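Long-range contact in ABC-type branched-chain amino acid transport systems periplasmic component-like protein (Thermomonospora curvata, PDB 4N03), which probably serves as the substrate-binding component of an ABC transporter, and here holds a fatty acid, palmitic acid, between its two lobes: residues A[128-140]-A[394-405]. Sequence-based numbering, arbitrary orientation. Where two conformers were deposited one is given.
With PLM (palmitic acid), chain B.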
ATOM      1  N   PRO A 128      -0.634  -2.579   7.679  1.00 10.99           N
ATOM      2  CA  PRO A 128      -0.934  -1.293   7.028  1.00 12.61           C
ATOM      3  C   PRO A 128      -1.106  -1.378   5.515  1.00 12.83           C
ATOM      4  O   PRO A 128      -0.574  -2.253   4.861  1.00 13.20           O
ATOM      5  CB  PRO A 128       0.324  -0.455   7.331  1.00 12.41           C
ATOM      6  CG  PRO A 128       1.034  -1.163   8.420  1.00 12.89           C
ATOM      7  CD  PRO A 128       0.737  -2.596   8.203  1.00 11.03           C
ATOM      8  N   SER A 129      -1.893  -0.452   4.985  1.00 13.39           N
ATOM      9  CA  SER A 129      -1.757  -0.023   3.550  1.00 13.81           C
ATOM     10  C   SER A 129      -0.975   1.295   3.589  1.00 11.60           C
ATOM     11  O   SER A 129      -1.478   2.412   3.644  1.00 11.59           O
ATOM     12  CB  SER A 129      -3.099   0.105   2.857  1.00 13.71           C
ATOM     13  OG  SER A 129      -3.770  -1.122   2.820  1.00 14.39           O
ATOM     14  N   ALA A 130       0.335   1.119   3.729  1.00 10.64           N
ATOM     15  CA  ALA A 130       1.305   2.114   4.048  1.00 10.68           C
ATOM     16  C   ALA A 130       2.677   1.446   3.962  1.00 10.70           C
ATOM     17  O   ALA A 130       2.834   0.335   4.444  1.00 11.66           O
ATOM     18  CB  ALA A 130       1.090   2.641   5.425  1.00 12.13           C
ATOM     19  N   TRP A 131       3.610   2.081   3.317  1.00  9.20           N
ATOM     20  CA  TRP A 131       4.862   1.436   2.990  1.00  9.53           C
ATOM     21  C   TRP A 131       6.116   2.230   3.374  1.00  9.31           C
ATOM     22  O   TRP A 131       7.171   2.041   2.826  1.00  9.71           O
ATOM     23  CB  TRP A 131       4.841   0.974   1.521  1.00  9.30           C
ATOM     24  CG  TRP A 131       3.780  -0.047   1.296  1.00  9.33           C
ATOM     25  CD1 TRP A 131       3.902  -1.332   1.622  1.00 10.49           C
ATOM     26  CD2 TRP A 131       2.401   0.135   0.876  1.00  9.12           C
ATOM     27  NE1 TRP A 131       2.734  -2.020   1.404  1.00 10.22           N
ATOM     28  CE2 TRP A 131       1.777  -1.112   0.977  1.00 10.00           C
ATOM     29  CE3 TRP A 131       1.641   1.228   0.470  1.00  9.69           C
ATOM     30  CZ2 TRP A 131       0.434  -1.308   0.635  1.00 10.53           C
ATOM     31  CZ3 TRP A 131       0.331   1.028   0.126  1.00 10.96           C
ATOM     32  CH2 TRP A 131      -0.259  -0.223   0.205  1.00 11.59           C
ATOM     33  N   THR A 132       5.967   3.117   4.348  1.00  9.00           N
ATOM     34  CA  THR A 132       7.113   3.784   4.880  1.00  8.74           C
ATOM     35  C   THR A 132       8.021   2.824   5.649  1.00  9.16           C
ATOM     36  O   THR A 132       7.592   1.942   6.378  1.00  9.21           O
ATOM     37  CB  THR A 132       6.670   4.938   5.787  1.00  8.98           C
ATOM     38  OG1 THR A 132       7.829   5.654   6.225  1.00  9.93           O
ATOM     39  CG2 THR A 132       5.910   4.504   7.019  1.00 10.36           C
ATOM     40  N   THR A 133       9.333   3.113   5.601  1.00  9.40           N
ATOM     41  CA  THR A 133      10.307   2.429   6.435  1.00  9.44           C
ATOM     42  C   THR A 133      10.105   2.768   7.907  1.00  8.79           C
ATOM     43  O   THR A 133      10.580   2.020   8.768  1.00  9.08           O
ATOM     44  CB  THR A 133      11.725   2.809   6.018  1.00  9.47           C
ATOM     45  OG1 THR A 133      11.853   4.237   6.003  1.00  9.53           O
ATOM     46  CG2 THR A 133      12.014   2.287   4.642  1.00  8.90           C
ATOM     47  N   ALA A 134       9.356   3.829   8.208  1.00  8.73           N
ATOM     48  CA  ALA A 134       9.088   4.154   9.578  1.00  9.83           C
ATOM     49  C   ALA A 134       8.269   3.100  10.293  1.00  8.94           C
ATOM     50  O   ALA A 134       8.168   3.118  11.502  1.00 11.38           O
ATOM     51  CB  ALA A 134       8.463   5.528   9.680  1.00 11.30           C
ATOM     52  N   LEU A 135       7.643   2.174   9.544  1.00  9.25           N
ATOM     53  CA  LEU A 135       6.853   1.084  10.101  1.00  9.59           C
ATOM     54  C   LEU A 135       7.586  -0.241  10.170  1.00  9.96           C
ATOM     55  O   LEU A 135       7.030  -1.193  10.702  1.00 10.85           O
ATOM     56  CB  LEU A 135       5.513   0.958   9.373  1.00  9.67           C
ATOM     57  CG  LEU A 135       4.640   2.208   9.473  1.00 10.72           C
ATOM     58  CD1 LEU A 135       3.415   2.077   8.610  1.00 11.66           C
ATOM     59  CD2 LEU A 135       4.271   2.573  10.919  1.00 12.63           C
ATOM     60  N   LEU A 136       8.815  -0.309   9.640  1.00  9.65           N
ATOM     61  CA  LEU A 136       9.667  -1.453   9.874  1.00  9.77           C
ATOM     62  C   LEU A 136      10.152  -1.448  11.311  1.00  9.85           C
ATOM     63  O   LEU A 136      10.094  -0.414  12.003  1.00 11.24           O
ATOM     64  CB  LEU A 136      10.865  -1.457   8.916  1.00  9.76           C
ATOM     65  CG  LEU A 136      10.525  -1.655   7.433  1.00  9.93           C
ATOM     66  CD1 LEU A 136      11.833  -1.580   6.655  1.00 11.64           C
ATOM     67  CD2 LEU A 136       9.831  -2.996   7.184  1.00 10.64           C
ATOM     68  N   GLY A 137      10.624  -2.591  11.761  1.00 10.13           N
ATOM     69  CA  GLY A 137      11.207  -2.705  13.102  1.00 11.35           C
ATOM     70  C   GLY A 137      10.237  -3.008  14.194  1.00 11.34           C
ATOM     71  O   GLY A 137      10.577  -2.965  15.376  1.00 13.57           O
ATOM     72  N   SER A 138       9.005  -3.357  13.846  1.00 12.26           N
ATOM     73  CA  SER A 138       8.026  -3.765  14.868  1.00 15.61           C
ATOM     74  C   SER A 138       7.543  -5.155  14.613  1.00 13.30           C
ATOM     75  O   SER A 138       6.971  -5.426  13.537  1.00 13.96           O
ATOM     76  CB  SER A 138       6.802  -2.891  14.857  1.00 18.44           C
ATOM     77  OG  SER A 138       5.844  -3.542  15.735  1.00 21.63           O
ATOM     78  N   LYS A 139       7.664  -6.061  15.578  1.00 14.87           N
ATOM     79  CA  LYS A 139       7.188  -7.432  15.422  0.60 13.85           C
ATOM     80  C   LYS A 139       5.718  -7.442  15.009  1.00 11.80           C
ATOM     81  O   LYS A 139       5.322  -8.342  14.287  1.00 13.51           O
ATOM     82  CB  LYS A 139       7.361  -8.258  16.732  0.60 17.60           C
ATOM     83  CG  LYS A 139       7.154  -9.774  16.592  0.60 16.56           C
ATOM     84  CD  LYS A 139       7.216 -10.540  17.926  0.60 15.13           C
ATOM     85  CE  LYS A 139       6.738 -11.981  17.745  0.60 17.29           C
ATOM     86  NZ  LYS A 139       6.830 -12.753  19.014  0.60 18.59           N
ATOM     87  N   TYR A 140       4.967  -6.487  15.527  1.00 11.12           N
ATOM     88  CA  TYR A 140       3.513  -6.519  15.385  1.00 10.34           C
ATOM     89  C   TYR A 140       3.001  -5.873  14.132  1.00 10.64           C
ATOM     90  O   TYR A 140       1.799  -6.029  13.820  1.00 12.38           O
ATOM     91  CB  TYR A 140       2.871  -5.914  16.625  1.00 12.57           C
ATOM     92  CG  TYR A 140       3.226  -6.690  17.824  1.00 13.34           C
ATOM     93  CD1 TYR A 140       2.620  -7.893  18.070  1.00 16.77           C
ATOM     94  CD2 TYR A 140       4.243  -6.290  18.679  1.00 15.53           C
ATOM     95  CE1 TYR A 140       2.948  -8.671  19.142  1.00 21.50           C
ATOM     96  CE2 TYR A 140       4.606  -7.127  19.769  1.00 17.81           C
ATOM     97  CZ  TYR A 140       3.938  -8.324  19.942  1.00 20.10           C
ATOM     98  OH  TYR A 140       4.200  -9.174  21.004  1.00 29.49           O
ATOM     99  N   LEU A 394      20.916  -1.958  -7.449  1.00 11.92           N
ATOM    100  CA  LEU A 394      20.918  -0.757  -6.714  1.00 11.96           C
ATOM    101  C   LEU A 394      20.039  -0.878  -5.468  1.00 10.74           C
ATOM    102  O   LEU A 394      20.419  -0.505  -4.356  1.00 11.24           O
ATOM    103  CB  LEU A 394      20.456   0.339  -7.669  1.00 13.83           C
ATOM    104  CG  LEU A 394      20.566   1.758  -7.184  1.00 13.27           C
ATOM    105  CD1 LEU A 394      21.985   2.176  -6.894  1.00 14.37           C
ATOM    106  CD2 LEU A 394      19.964   2.727  -8.209  1.00 14.77           C
ATOM    107  N   ALA A 395      18.804  -1.386  -5.661  1.00 10.33           N
ATOM    108  CA  ALA A 395      17.920  -1.592  -4.540  1.00  9.46           C
ATOM    109  C   ALA A 395      18.349  -2.730  -3.614  1.00 10.09           C
ATOM    110  O   ALA A 395      18.125  -2.677  -2.424  1.00 10.30           O
ATOM    111  CB  ALA A 395      16.505  -1.851  -5.008  1.00  9.57           C
ATOM    112  N   LYS A 396      18.949  -3.766  -4.187  1.00  9.42           N
ATOM    113  CA  LYS A 396      19.379  -4.908  -3.413  1.00 10.88           C
ATOM    114  C   LYS A 396      20.454  -4.509  -2.385  1.00 10.34           C
ATOM    115  O   LYS A 396      20.450  -5.034  -1.306  1.00 12.40           O
ATOM    116  CB  LYS A 396      20.009  -5.935  -4.335  1.00 12.14           C
ATOM    117  CG  LYS A 396      20.422  -7.256  -3.686  1.00 13.69           C
ATOM    118  CD  LYS A 396      20.831  -8.213  -4.827  1.00 18.59           C
ATOM    119  CE  LYS A 396      21.123  -9.619  -4.429  1.00 23.99           C
ATOM    120  NZ  LYS A 396      21.724 -10.300  -5.604  1.00 27.59           N
ATOM    121  N   ASN A 397      21.358  -3.584  -2.733  1.00 10.16           N
ATOM    122  CA  ASN A 397      22.477  -3.232  -1.896  1.00 10.74           C
ATOM    123  C   ASN A 397      22.185  -2.052  -0.985  1.00 11.34           C
ATOM    124  O   ASN A 397      22.974  -1.764  -0.093  1.00 11.78           O
ATOM    125  CB  ASN A 397      23.748  -3.002  -2.734  1.00 12.20           C
ATOM    126  CG  ASN A 397      24.165  -4.242  -3.507  1.00 12.46           C
ATOM    127  OD1 ASN A 397      23.865  -5.363  -3.114  1.00 16.02           O
ATOM    128  ND2 ASN A 397      24.846  -4.041  -4.576  1.00 13.24           N
ATOM    129  N   TYR A 398      21.085  -1.353  -1.227  1.00 10.95           N
ATOM    130  CA  TYR A 398      20.666  -0.214  -0.447  1.00  9.96           C
ATOM    131  C   TYR A 398      20.374  -0.641   0.970  1.00  9.88           C
ATOM    132  O   TYR A 398      19.826  -1.702   1.241  1.00 10.76           O
ATOM    133  CB  TYR A 398      19.363   0.306  -1.068  1.00  9.59           C
ATOM    134  CG  TYR A 398      18.643   1.385  -0.272  1.00  9.69           C
ATOM    135  CD1 TYR A 398      19.166   2.660  -0.062  1.00 10.46           C
ATOM    136  CD2 TYR A 398      17.405   1.126   0.274  1.00  9.07           C
ATOM    137  CE1 TYR A 398      18.477   3.609   0.621  1.00  9.45           C
ATOM    138  CE2 TYR A 398      16.704   2.067   0.939  1.00  9.19           C
ATOM    139  CZ  TYR A 398      17.217   3.326   1.128  1.00  9.60           C
ATOM    140  OH  TYR A 398      16.564   4.289   1.806  1.00  9.92           O
ATOM    141  N   GLN A 399      20.784   0.230   1.912  1.00  9.59           N
ATOM    142  CA  GLN A 399      20.517   0.067   3.335  1.00 10.22           C
ATOM    143  C   GLN A 399      19.207   0.671   3.721  1.00 10.28           C
ATOM    144  O   GLN A 399      19.027   1.877   3.657  1.00 11.51           O
ATOM    145  CB  GLN A 399      21.641   0.719   4.152  1.00 11.78           C
ATOM    146  CG  GLN A 399      23.013   0.247   3.838  1.00 16.21           C
ATOM    147  CD  GLN A 399      23.127  -1.228   4.057  1.00 15.10           C
ATOM    148  OE1 GLN A 399      23.224  -1.657   5.223  1.00 16.75           O
ATOM    149  NE2 GLN A 399      23.143  -2.021   2.996  1.00 17.48           N
ATOM    150  N   VAL A 400      18.243  -0.182   4.089  1.00  9.27           N
ATOM    151  CA  VAL A 400      16.903   0.284   4.342  1.00  9.43           C
ATOM    152  C   VAL A 400      16.836   0.685   5.822  1.00  9.46           C
ATOM    153  O   VAL A 400      17.143  -0.121   6.696  1.00 10.64           O
ATOM    154  CB  VAL A 400      15.857  -0.812   4.026  1.00  9.95           C
ATOM    155  CG1 VAL A 400      14.475  -0.288   4.298  1.00 10.47           C
ATOM    156  CG2 VAL A 400      15.987  -1.251   2.574  1.00 10.28           C
ATOM    157  N   PRO A 401      16.416   1.918   6.128  1.00  9.38           N
ATOM    158  CA  PRO A 401      16.311   2.299   7.535  1.00  9.79           C
ATOM    159  C   PRO A 401      15.187   1.576   8.235  1.00  9.17           C
ATOM    160  O   PRO A 401      14.175   1.180   7.583  1.00 10.00           O
ATOM    161  CB  PRO A 401      16.052   3.815   7.475  1.00 11.25           C
ATOM    162  CG  PRO A 401      15.394   3.997   6.154  1.00 10.91           C
ATOM    163  CD  PRO A 401      16.064   3.017   5.238  1.00 10.08           C
ATOM    164  N   VAL A 402      15.284   1.366   9.530  1.00  9.65           N
ATOM    165  CA  VAL A 402      14.375   0.588  10.292  1.00 10.74           C
ATOM    166  C   VAL A 402      13.695   1.426  11.334  1.00 10.13           C
ATOM    167  O   VAL A 402      14.297   1.814  12.316  1.00 14.88           O
ATOM    168  CB  VAL A 402      15.098  -0.603  10.946  1.00 11.33           C
ATOM    169  CG1 VAL A 402      14.092  -1.420  11.746  1.00 11.95           C
ATOM    170  CG2 VAL A 402      15.750  -1.471   9.882  1.00 13.47           C
ATOM    171  N   GLY A 403      12.416   1.755  11.099  1.00 10.55           N
ATOM    172  CA  GLY A 403      11.622   2.522  12.050  1.00 11.77           C
ATOM    173  C   GLY A 403      11.723   4.037  11.951  1.00 10.84           C
ATOM    174  O   GLY A 403      11.110   4.739  12.737  1.00 12.16           O
ATOM    175  N   THR A 404      12.472   4.525  10.963  1.00 10.30           N
ATOM    176  CA  THR A 404      12.587   5.915  10.622  1.00 10.34           C
ATOM    177  C   THR A 404      12.639   6.012   9.104  1.00 10.53           C
ATOM    178  O   THR A 404      12.723   4.977   8.433  1.00 10.41           O
ATOM    179  CB  THR A 404      13.907   6.499  11.192  1.00 11.53           C
ATOM    180  OG1 THR A 404      15.023   5.780  10.632  1.00 11.62           O
ATOM    181  CG2 THR A 404      13.962   6.431  12.705  1.00 12.12           C
ATOM    182  N   PHE A 405      12.671   7.215   8.561  1.00 12.45           N
ATOM    183  CA  PHE A 405      12.989   7.474   7.156  1.00 12.47           C
ATOM    184  C   PHE A 405      13.991   8.608   7.113  1.00 15.31           C
ATOM    185  O   PHE A 405      14.572   8.791   6.043  1.00 16.05           O
ATOM    186  CB  PHE A 405      11.743   7.815   6.302  1.00 12.85           C
ATOM    187  CG  PHE A 405      11.180   9.196   6.558  1.00 11.77           C
ATOM    188  CD1 PHE A 405      11.596  10.282   5.822  1.00 12.19           C
ATOM    189  CD2 PHE A 405      10.250   9.403   7.533  1.00 13.39           C
ATOM    190  CE1 PHE A 405      11.125  11.546   6.090  1.00 12.87           C
ATOM    191  CE2 PHE A 405       9.781  10.681   7.813  1.00 14.86           C
ATOM    192  CZ  PHE A 405      10.208  11.747   7.088  1.00 12.54           C
ATOM    193  OXT PHE A 405      14.132   9.374   8.104  1.00 17.19           O
TER
HETATM  194  C1  PLM B 601       0.684   6.568   2.796  1.00 10.49           C
HETATM  195  O1  PLM B 601       1.579   5.695   2.945  1.00 10.86           O
HETATM  196  O2  PLM B 601       0.318   7.369   3.683  1.00 11.00           O
HETATM  197  C2  PLM B 601      -0.129   6.543   1.522  1.00 12.83           C
HETATM  198  C3  PLM B 601      -1.246   5.424   1.695  1.00 15.04           C
HETATM  199  C4  PLM B 601      -1.998   5.133   0.417  1.00 15.32           C
HETATM  200  C5  PLM B 601      -3.084   4.130   0.601  1.00 17.12           C
HETATM  201  C6  PLM B 601      -3.870   3.661  -0.642  1.00 17.77           C
HETATM  202  C7  PLM B 601      -3.224   2.416  -1.237  1.00 19.80           C
HETATM  203  C8  PLM B 601      -3.774   1.961  -2.561  1.00 22.46           C
HETATM  204  C9  PLM B 601      -3.355   0.570  -2.997  1.00 24.37           C
HETATM  205  CA  PLM B 601      -2.060   0.506  -3.842  1.00 23.22           C
HETATM  206  CB  PLM B 601      -1.615  -1.008  -3.937  1.00 24.01           C
HETATM  207  CC  PLM B 601      -0.131  -1.189  -3.502  1.00 19.31           C
HETATM  208  CD  PLM B 601       0.224  -2.592  -3.054  1.00 17.40           C
HETATM  209  CE  PLM B 601       1.653  -2.824  -2.582  0.50 18.73           C
HETATM  210  CF  PLM B 601       1.715  -4.009  -1.605  0.50 20.51           C
HETATM  211  CG  PLM B 601       1.835  -5.370  -2.267  0.50 21.00           C
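Thr133 meets the C-terminal tail with backbone and side chain. Its OG1 donates to Thr404 O at 2.7 Å, and its carbonyl O accepts from Gly403 N at 3.0 Å. Leu136 N, closing the 3-10 turn 133-135, reaches that oxygen from the opposite face of the carbonyl plane. At chi1 53°, OG1 stands between backbone N and carbonyl carbon, turned to Thr404 O, leaving CG2 to meet Val400 CG1 at 3.6 Å. Leu136 CD1 meets that methyl at 3.8 Å, the side chains crossing at about a right angle. Val402 CG1 presses onto Gly137 CA at 3.4 Å, tighter than usual; a CB on Gly137 would clash. Behind this shell, Thr132 OG1 takes the N-H of Ala134 in an ST turn and is hydrogen-bonded to Asp179 O, while Phe405 O of the C-terminal carboxylate is hydrogen-bonded to Arg186 of the same helix, 179-195. Two residues before the 3-10 turn, Trp131 lays one ring face, offset toward its rim, against CE of the palmitic acid, with CF 3.7 Å from CZ2, and its NE1 is bonded to Thr144. Replacing this indole with an alanine would probably leave the acyl chain's end without its aromatic wall and Thr144 without its partner. In this periplasmic binding protein the tail offers backbone N-H and C=O, flanked by valine methyls, to a loop leading back to the fatty acid site.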